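Local coordinates for protein peptidoglycan D,D-transpeptidase FtsI (Yersinia pestis, PDB 6SYN) that probably cross-links peptidoglycan as a class B penicillin-binding protein, a D,D-transpeptidase whose active-site pocket binds a beta-lactam-derived ligand, at residues A[26-39]-A[103-116]. Sequence-based numbering, arbitrary orientation.
Sequences PLAVSVPVNAVWAD and GIHLRQESRRYYPA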
ATOM      1  N   PRO A  26      13.744 -15.081   6.530  1.00 13.77           N
ATOM      2  CA  PRO A  26      12.655 -15.304   7.480  1.00 13.92           C
ATOM      3  C   PRO A  26      11.941 -13.995   7.838  1.00 14.13           C
ATOM      4  O   PRO A  26      12.628 -13.012   8.050  1.00 14.09           O
ATOM      5  CB  PRO A  26      13.359 -15.897   8.712  1.00 13.88           C
ATOM      6  CG  PRO A  26      14.685 -16.403   8.178  1.00 13.91           C
ATOM      7  CD  PRO A  26      15.058 -15.405   7.104  1.00 13.87           C
ATOM      8  N   LEU A  27      10.605 -14.021   7.883  1.00 14.31           N
ATOM      9  CA  LEU A  27       9.751 -12.870   8.298  1.00 14.40           C
ATOM     10  C   LEU A  27       8.886 -13.248   9.510  1.00 14.30           C
ATOM     11  O   LEU A  27       8.583 -12.346  10.307  1.00 14.01           O
ATOM     12  CB  LEU A  27       8.863 -12.432   7.128  1.00 14.42           C
ATOM     13  CG  LEU A  27       9.552 -12.235   5.780  1.00 14.30           C
ATOM     14  CD1 LEU A  27       8.572 -11.653   4.778  1.00 14.22           C
ATOM     15  CD2 LEU A  27      10.772 -11.337   5.901  1.00 14.34           C
ATOM     16  N   ALA A  28       8.454 -14.507   9.616  1.00 14.43           N
ATOM     17  CA  ALA A  28       7.677 -15.032  10.761  1.00 14.69           C
ATOM     18  C   ALA A  28       8.281 -16.370  11.191  1.00 15.05           C
ATOM     19  O   ALA A  28       8.257 -17.317  10.383  1.00 15.06           O
ATOM     20  CB  ALA A  28       6.219 -15.167  10.397  1.00 14.58           C
ATOM     21  N   VAL A  29       8.817 -16.421  12.413  1.00 15.48           N
ATOM     22  CA  VAL A  29       9.545 -17.599  12.971  1.00 15.88           C
ATOM     23  C   VAL A  29       8.991 -17.904  14.367  1.00 16.37           C
ATOM     24  O   VAL A  29       8.794 -16.960  15.151  1.00 16.83           O
ATOM     25  CB  VAL A  29      11.063 -17.344  13.009  1.00 16.17           C
ATOM     26  CG1 VAL A  29      11.829 -18.559  13.502  1.00 16.40           C
ATOM     27  CG2 VAL A  29      11.597 -16.909  11.655  1.00 16.41           C
ATOM     28  N   SER A  30       8.743 -19.184  14.647  1.00 16.95           N
ATOM     29  CA  SER A  30       8.324 -19.711  15.971  1.00 17.16           C
ATOM     30  C   SER A  30       9.578 -20.051  16.780  1.00 17.80           C
ATOM     31  O   SER A  30      10.302 -20.971  16.363  1.00 17.82           O
ATOM     32  CB  SER A  30       7.415 -20.905  15.815  1.00 16.88           C
ATOM     33  OG  SER A  30       6.052 -20.505  15.843  1.00 16.84           O
ATOM     34  N   VAL A  31       9.843 -19.315  17.867  1.00 18.62           N
ATOM     35  CA  VAL A  31      11.075 -19.465  18.701  1.00 19.04           C
ATOM     36  C   VAL A  31      10.671 -19.940  20.093  1.00 19.65           C
ATOM     37  O   VAL A  31       9.777 -19.367  20.712  1.00 19.77           O
ATOM     38  CB  VAL A  31      11.894 -18.159  18.758  1.00 19.07           C
ATOM     39  CG1 VAL A  31      12.849 -18.116  19.943  1.00 19.11           C
ATOM     40  CG2 VAL A  31      12.661 -17.936  17.465  1.00 19.14           C
ATOM     41  N   PRO A  32      11.328 -20.995  20.625  1.00 20.45           N
ATOM     42  CA  PRO A  32      11.039 -21.489  21.971  1.00 20.84           C
ATOM     43  C   PRO A  32      11.597 -20.536  23.040  1.00 21.35           C
ATOM     44  O   PRO A  32      12.769 -20.190  22.960  1.00 21.77           O
ATOM     45  CB  PRO A  32      11.736 -22.857  22.000  1.00 20.73           C
ATOM     46  CG  PRO A  32      12.902 -22.697  21.047  1.00 20.74           C
ATOM     47  CD  PRO A  32      12.397 -21.764  19.966  1.00 20.58           C
ATOM     48  N   VAL A  33      10.751 -20.129  23.991  1.00 21.39           N
ATOM     49  CA  VAL A  33      11.084 -19.111  25.033  1.00 21.81           C
ATOM     50  C   VAL A  33      10.462 -19.526  26.369  1.00 22.18           C
ATOM     51  O   VAL A  33       9.600 -20.425  26.372  1.00 22.66           O
ATOM     52  CB  VAL A  33      10.593 -17.708  24.620  1.00 21.59           C
ATOM     53  CG1 VAL A  33      11.270 -17.228  23.346  1.00 21.45           C
ATOM     54  CG2 VAL A  33       9.080 -17.655  24.472  1.00 21.37           C
ATOM     55  N   ASN A  34      10.911 -18.890  27.454  1.00 22.66           N
ATOM     56  CA  ASN A  34      10.164 -18.758  28.732  1.00 22.96           C
ATOM     57  C   ASN A  34       9.533 -17.360  28.727  1.00 22.55           C
ATOM     58  O   ASN A  34      10.273 -16.384  28.467  1.00 23.00           O
ATOM     59  CB  ASN A  34      11.052 -18.976  29.960  1.00 23.62           C
ATOM     60  CG  ASN A  34      12.086 -20.070  29.777  1.00 24.49           C
ATOM     61  OD1 ASN A  34      13.223 -19.931  30.230  1.00 26.06           O
ATOM     62  ND2 ASN A  34      11.712 -21.156  29.121  1.00 23.78           N
ATOM     63  N   ALA A  35       8.222 -17.273  28.960  1.00 21.55           N
ATOM     64  CA  ALA A  35       7.429 -16.022  28.927  1.00 20.94           C
ATOM     65  C   ALA A  35       6.828 -15.764  30.312  1.00 20.74           C
ATOM     66  O   ALA A  35       6.608 -16.737  31.057  1.00 20.57           O
ATOM     67  CB  ALA A  35       6.355 -16.115  27.874  1.00 20.77           C
ATOM     68  N   VAL A  36       6.580 -14.493  30.631  1.00 20.30           N
ATOM     69  CA  VAL A  36       5.983 -14.056  31.924  1.00 19.98           C
ATOM     70  C   VAL A  36       4.608 -13.463  31.627  1.00 19.96           C
ATOM     71  O   VAL A  36       4.526 -12.489  30.853  1.00 19.41           O
ATOM     72  CB  VAL A  36       6.886 -13.063  32.682  1.00 19.81           C
ATOM     73  CG1 VAL A  36       6.230 -12.572  33.965  1.00 19.56           C
ATOM     74  CG2 VAL A  36       8.248 -13.671  32.982  1.00 19.77           C
ATOM     75  N   TRP A  37       3.574 -14.056  32.221  1.00 20.22           N
ATOM     76  CA  TRP A  37       2.175 -13.580  32.117  1.00 20.50           C
ATOM     77  C   TRP A  37       1.596 -13.439  33.523  1.00 21.18           C
ATOM     78  O   TRP A  37       2.113 -14.084  34.448  1.00 21.32           O
ATOM     79  CB  TRP A  37       1.348 -14.510  31.226  1.00 20.14           C
ATOM     80  CG  TRP A  37       1.213 -15.920  31.711  1.00 20.04           C
ATOM     81  CD1 TRP A  37       2.105 -16.941  31.557  1.00 20.06           C
ATOM     82  CD2 TRP A  37       0.073 -16.485  32.378  1.00 19.78           C
ATOM     83  NE1 TRP A  37       1.608 -18.094  32.101  1.00 19.99           N
ATOM     84  CE2 TRP A  37       0.360 -17.846  32.608  1.00 19.86           C
ATOM     85  CE3 TRP A  37      -1.155 -15.972  32.806  1.00 19.94           C
ATOM     86  CZ2 TRP A  37      -0.534 -18.696  33.259  1.00 19.91           C
ATOM     87  CZ3 TRP A  37      -2.038 -16.812  33.447  1.00 20.06           C
ATOM     88  CH2 TRP A  37      -1.730 -18.155  33.672  1.00 19.79           C
ATOM     89  N   ALA A  38       0.614 -12.556  33.671  1.00 22.32           N
ATOM     90  CA  ALA A  38      -0.149 -12.352  34.917  1.00 23.65           C
ATOM     91  C   ALA A  38      -1.573 -12.852  34.678  1.00 25.31           C
ATOM     92  O   ALA A  38      -2.067 -12.692  33.545  1.00 26.19           O
ATOM     93  CB  ALA A  38      -0.115 -10.901  35.323  1.00 23.43           C
ATOM     94  N   ASP A  39      -2.160 -13.504  35.683  1.00 27.49           N
ATOM     95  CA  ASP A  39      -3.606 -13.850  35.740  1.00 28.40           C
ATOM     96  C   ASP A  39      -4.306 -12.700  36.447  1.00 28.52           C
ATOM     97  O   ASP A  39      -4.522 -12.768  37.651  1.00 28.49           O
ATOM     98  CB  ASP A  39      -3.843 -15.168  36.485  1.00 28.78           C
ATOM     99  CG  ASP A  39      -5.292 -15.634  36.498  1.00 28.91           C
ATOM    100  OD1 ASP A  39      -6.205 -14.777  36.426  1.00 28.21           O
ATOM    101  OD2 ASP A  39      -5.496 -16.857  36.583  1.00 28.97           O
ATOM    102  N   GLY A 103      -0.632 -14.923  41.082  1.00 24.18           N
ATOM    103  CA  GLY A 103      -1.094 -14.340  39.807  1.00 23.67           C
ATOM    104  C   GLY A 103       0.038 -14.161  38.807  1.00 23.25           C
ATOM    105  O   GLY A 103      -0.263 -13.804  37.658  1.00 23.08           O
ATOM    106  N   ILE A 104       1.290 -14.383  39.227  1.00 22.43           N
ATOM    107  CA  ILE A 104       2.512 -14.282  38.374  1.00 21.94           C
ATOM    108  C   ILE A 104       2.881 -15.693  37.915  1.00 20.88           C
ATOM    109  O   ILE A 104       2.950 -16.582  38.779  1.00 20.77           O
ATOM    110  CB  ILE A 104       3.677 -13.615  39.137  1.00 21.89           C
ATOM    111  CG1 ILE A 104       3.312 -12.218  39.652  1.00 21.82           C
ATOM    112  CG2 ILE A 104       4.940 -13.591  38.286  1.00 21.65           C
ATOM    113  CD1 ILE A 104       2.905 -11.227  38.576  1.00 21.88           C
ATOM    114  N   HIS A 105       3.135 -15.873  36.618  1.00 20.19           N
ATOM    115  CA  HIS A 105       3.389 -17.200  35.996  1.00 20.27           C
ATOM    116  C   HIS A 105       4.568 -17.131  35.019  1.00 20.59           C
ATOM    117  O   HIS A 105       4.637 -16.175  34.218  1.00 19.90           O
ATOM    118  CB  HIS A 105       2.134 -17.711  35.276  1.00 19.93           C
ATOM    119  CG  HIS A 105       0.944 -17.913  36.152  1.00 19.92           C
ATOM    120  ND1 HIS A 105       0.625 -19.142  36.696  1.00 19.81           N
ATOM    121  CD2 HIS A 105      -0.025 -17.060  36.553  1.00 19.79           C
ATOM    122  CE1 HIS A 105      -0.478 -19.035  37.411  1.00 19.88           C
ATOM    123  NE2 HIS A 105      -0.897 -17.768  37.339  1.00 19.97           N
ATOM    124  N   LEU A 106       5.453 -18.128  35.091  1.00 21.24           N
ATOM    125  CA  LEU A 106       6.398 -18.503  34.009  1.00 21.98           C
ATOM    126  C   LEU A 106       5.805 -19.698  33.253  1.00 22.43           C
ATOM    127  O   LEU A 106       5.222 -20.574  33.919  1.00 22.69           O
ATOM    128  CB  LEU A 106       7.758 -18.852  34.625  1.00 22.19           C
ATOM    129  CG  LEU A 106       8.720 -17.683  34.847  1.00 22.51           C
ATOM    130  CD1 LEU A 106       9.331 -17.216  33.533  1.00 22.72           C
ATOM    131  CD2 LEU A 106       8.037 -16.525  35.561  1.00 22.51           C
ATOM    132  N   ARG A 107       5.910 -19.715  31.921  1.00 23.22           N
ATOM    133  CA  ARG A 107       5.668 -20.928  31.090  1.00 24.18           C
ATOM    134  C   ARG A 107       6.558 -20.879  29.841  1.00 24.14           C
ATOM    135  O   ARG A 107       6.778 -19.775  29.300  1.00 23.09           O
ATOM    136  CB  ARG A 107       4.184 -21.099  30.740  1.00 24.93           C
ATOM    137  CG  ARG A 107       3.607 -20.090  29.755  1.00 25.84           C
ATOM    138  CD  ARG A 107       2.380 -20.631  29.032  1.00 26.64           C
ATOM    139  NE  ARG A 107       1.955 -19.769  27.930  1.00 27.08           N
ATOM    140  CZ  ARG A 107       0.746 -19.230  27.782  1.00 28.36           C
ATOM    141  NH1 ARG A 107      -0.213 -19.458  28.666  1.00 28.54           N
ATOM    142  NH2 ARG A 107       0.491 -18.456  26.738  1.00 29.22           N
ATOM    143  N   GLN A 108       7.072 -22.044  29.433  1.00 24.52           N
ATOM    144  CA  GLN A 108       7.765 -22.258  28.136  1.00 24.84           C
ATOM    145  C   GLN A 108       6.699 -22.279  27.035  1.00 24.44           C
ATOM    146  O   GLN A 108       5.682 -22.981  27.216  1.00 24.77           O
ATOM    147  CB  GLN A 108       8.581 -23.550  28.172  1.00 25.30           C
ATOM    148  CG  GLN A 108       9.641 -23.538  29.264  1.00 26.32           C
ATOM    149  CD  GLN A 108      10.504 -24.776  29.300  1.00 26.77           C
ATOM    150  OE1 GLN A 108      10.818 -25.371  28.271  1.00 27.29           O
ATOM    151  NE2 GLN A 108      10.911 -25.159  30.499  1.00 27.08           N
ATOM    152  N   GLU A 109       6.898 -21.498  25.972  1.00 23.17           N
ATOM    153  CA  GLU A 109       5.994 -21.457  24.790  1.00 22.68           C
ATOM    154  C   GLU A 109       6.829 -21.154  23.546  1.00 21.78           C
ATOM    155  O   GLU A 109       8.060 -20.981  23.678  1.00 21.92           O
ATOM    156  CB  GLU A 109       4.876 -20.425  24.975  1.00 22.92           C
ATOM    157  CG  GLU A 109       5.373 -19.004  25.193  1.00 23.20           C
ATOM    158  CD  GLU A 109       4.279 -17.961  25.341  1.00 23.41           C
ATOM    159  OE1 GLU A 109       3.643 -17.913  26.413  1.00 23.47           O
ATOM    160  OE2 GLU A 109       4.060 -17.203  24.377  1.00 24.02           O
ATOM    161  N   SER A 110       6.171 -21.116  22.390  1.00 20.72           N
ATOM    162  CA  SER A 110       6.748 -20.673  21.097  1.00 19.58           C
ATOM    163  C   SER A 110       6.314 -19.223  20.873  1.00 18.43           C
ATOM    164  O   SER A 110       5.101 -18.954  20.933  1.00 17.90           O
ATOM    165  CB  SER A 110       6.334 -21.592  19.974  1.00 19.58           C
ATOM    166  OG  SER A 110       6.382 -20.930  18.720  1.00 19.48           O
ATOM    167  N   ARG A 111       7.278 -18.318  20.708  1.00 17.64           N
ATOM    168  CA  ARG A 111       7.009 -16.888  20.432  1.00 17.16           C
ATOM    169  C   ARG A 111       6.986 -16.706  18.917  1.00 16.75           C
ATOM    170  O   ARG A 111       8.002 -17.020  18.271  1.00 17.42           O
ATOM    171  CB  ARG A 111       8.069 -15.999  21.081  1.00 17.24           C
ATOM    172  CG  ARG A 111       7.825 -14.514  20.868  1.00 17.65           C
ATOM    173  CD  ARG A 111       8.903 -13.657  21.494  1.00 17.84           C
ATOM    174  NE  ARG A 111       8.689 -12.254  21.180  1.00 18.01           N
ATOM    175  CZ  ARG A 111       9.443 -11.250  21.613  1.00 18.37           C
ATOM    176  NH1 ARG A 111      10.488 -11.476  22.391  1.00 18.58           N
ATOM    177  NH2 ARG A 111       9.146 -10.011  21.269  1.00 18.69           N
ATOM    178  N   ARG A 112       5.861 -16.259  18.368  1.00 15.77           N
ATOM    179  CA  ARG A 112       5.785 -15.845  16.950  1.00 15.09           C
ATOM    180  C   ARG A 112       6.593 -14.549  16.828  1.00 14.43           C
ATOM    181  O   ARG A 112       6.081 -13.496  17.252  1.00 13.95           O
ATOM    182  CB  ARG A 112       4.322 -15.720  16.509  1.00 15.11           C
ATOM    183  CG  ARG A 112       4.098 -15.908  15.016  1.00 15.23           C
ATOM    184  CD  ARG A 112       4.924 -17.029  14.418  1.00 15.37           C
ATOM    185  NE  ARG A 112       4.528 -17.284  13.047  1.00 15.60           N
ATOM    186  CZ  ARG A 112       5.014 -18.250  12.277  1.00 15.74           C
ATOM    187  NH1 ARG A 112       4.574 -18.369  11.035  1.00 15.89           N
ATOM    188  NH2 ARG A 112       5.924 -19.093  12.739  1.00 15.68           N
ATOM    189  N   TYR A 113       7.831 -14.647  16.330  1.00 13.98           N
ATOM    190  CA  TYR A 113       8.805 -13.525  16.265  1.00 13.73           C
ATOM    191  C   TYR A 113       8.935 -13.030  14.820  1.00 13.31           C
ATOM    192  O   TYR A 113       9.032 -13.858  13.891  1.00 13.26           O
ATOM    193  CB  TYR A 113      10.156 -13.935  16.862  1.00 13.88           C
ATOM    194  CG  TYR A 113      11.224 -12.885  16.697  1.00 13.94           C
ATOM    195  CD1 TYR A 113      11.214 -11.726  17.457  1.00 14.04           C
ATOM    196  CD2 TYR A 113      12.218 -13.024  15.742  1.00 14.00           C
ATOM    197  CE1 TYR A 113      12.174 -10.741  17.283  1.00 14.08           C
ATOM    198  CE2 TYR A 113      13.181 -12.049  15.552  1.00 14.00           C
ATOM    199  CZ  TYR A 113      13.160 -10.903  16.325  1.00 13.98           C
ATOM    200  OH  TYR A 113      14.114  -9.944  16.142  1.00 14.24           O
ATOM    201  N   TYR A 114       8.933 -11.706  14.649  1.00 13.00           N
ATOM    202  CA  TYR A 114       8.966 -11.010  13.335  1.00 12.87           C
ATOM    203  C   TYR A 114      10.296 -10.275  13.186  1.00 12.65           C
ATOM    204  O   TYR A 114      10.426  -9.148  13.659  1.00 12.34           O
ATOM    205  CB  TYR A 114       7.754 -10.084  13.204  1.00 12.87           C
ATOM    206  CG  TYR A 114       6.443 -10.786  13.443  1.00 13.02           C
ATOM    207  CD1 TYR A 114       5.858 -11.565  12.455  1.00 13.03           C
ATOM    208  CD2 TYR A 114       5.808 -10.711  14.676  1.00 13.04           C
ATOM    209  CE1 TYR A 114       4.661 -12.230  12.676  1.00 13.00           C
ATOM    210  CE2 TYR A 114       4.612 -11.372  14.913  1.00 12.90           C
ATOM    211  CZ  TYR A 114       4.039 -12.135  13.909  1.00 12.94           C
ATOM    212  OH  TYR A 114       2.870 -12.800  14.127  1.00 12.90           O
ATOM    213  N   PRO A 115      11.313 -10.883  12.525  1.00 12.70           N
ATOM    214  CA  PRO A 115      12.632 -10.261  12.373  1.00 12.63           C
ATOM    215  C   PRO A 115      12.674  -9.011  11.478  1.00 12.44           C
ATOM    216  O   PRO A 115      13.646  -8.297  11.577  1.00 12.46           O
ATOM    217  CB  PRO A 115      13.496 -11.372  11.748  1.00 12.61           C
ATOM    218  CG  PRO A 115      12.728 -12.639  12.024  1.00 12.71           C
ATOM    219  CD  PRO A 115      11.280 -12.218  11.911  1.00 12.73           C
ATOM    220  N   ALA A 116      11.661  -8.784  10.633  1.00 12.31           N
ATOM    221  CA  ALA A 116      11.551  -7.584   9.765  1.00 12.27           C
ATOM    222  C   ALA A 116      10.762  -6.480  10.483  1.00 12.35           C
ATOM    223  O   ALA A 116      10.800  -5.329  10.007  1.00 12.28           O
ATOM    224  CB  ALA A 116      10.935  -7.954   8.437  1.00 12.27           C
TER
HETATM  225  O   HOH W   1       8.941  -9.718  10.088  1.00  7.53           O
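Strands 29-38 and 104-113 pair antiparallel from Val-29 opposite Tyr-113 to Ala-38 opposite Ile-104, the N-to-C directions of the two segments at 146°; one further bond, from Asp-39 N to Gly-103 O (2.8 Å), extends the ladder to the N-cap of helix 40-45. On the face bearing Trp-37, His-105 and Arg-107, the indole is sandwiched. The imidazole of His-105 lies nearly parallel to the six-membered ring in an offset stack, centroids 4.0 Å apart, while His-105 CB sits over the five-membered ring. Against the opposite indole face, Arg-107 makes a cation-pi contact, its CZ 4.8 Å from the centroid of the Trp-37 five-membered ring. With CG of Trp-37 set between its own backbone N and carbonyl carbon (chi1 62°), the indole reaches across to the partner strand. The Arg-107 guanidinium is held further by a salt bridge to Glu-109 OE1 (2.9 Å), in which Arg-107 NE comes from above the carboxylate plane, and the same oxygen rests against Ala-35 CB. On the other face, Val-36 CG2 meets Leu-106 CD1 at 3.7 Å, and helix 90-97 packs on both through Ile-96. Farther along this face the hydroxyls of Ser-30 and Ser-110 are hydrogen-bonded, OG to OG, at 2.9 Å. Arg-112, bent at chi2 (41°), lays one guanidinium face over Ala-28 CB; its charge is met by Glu-138, and NH1 also bonds to Gly-17 O. Past the ladder, a water bridges Leu-27 O and Ala-116 N, close to the classic bulge that Leu-27 and Ala-28 form opposite Ile-19. The arrangement is a long antiparallel strand pair within the mixed sheet of the N-terminal dimerisation-domain region of a class B penicillin-binding protein, strand 82-88 pairing with the other edge of 26-38.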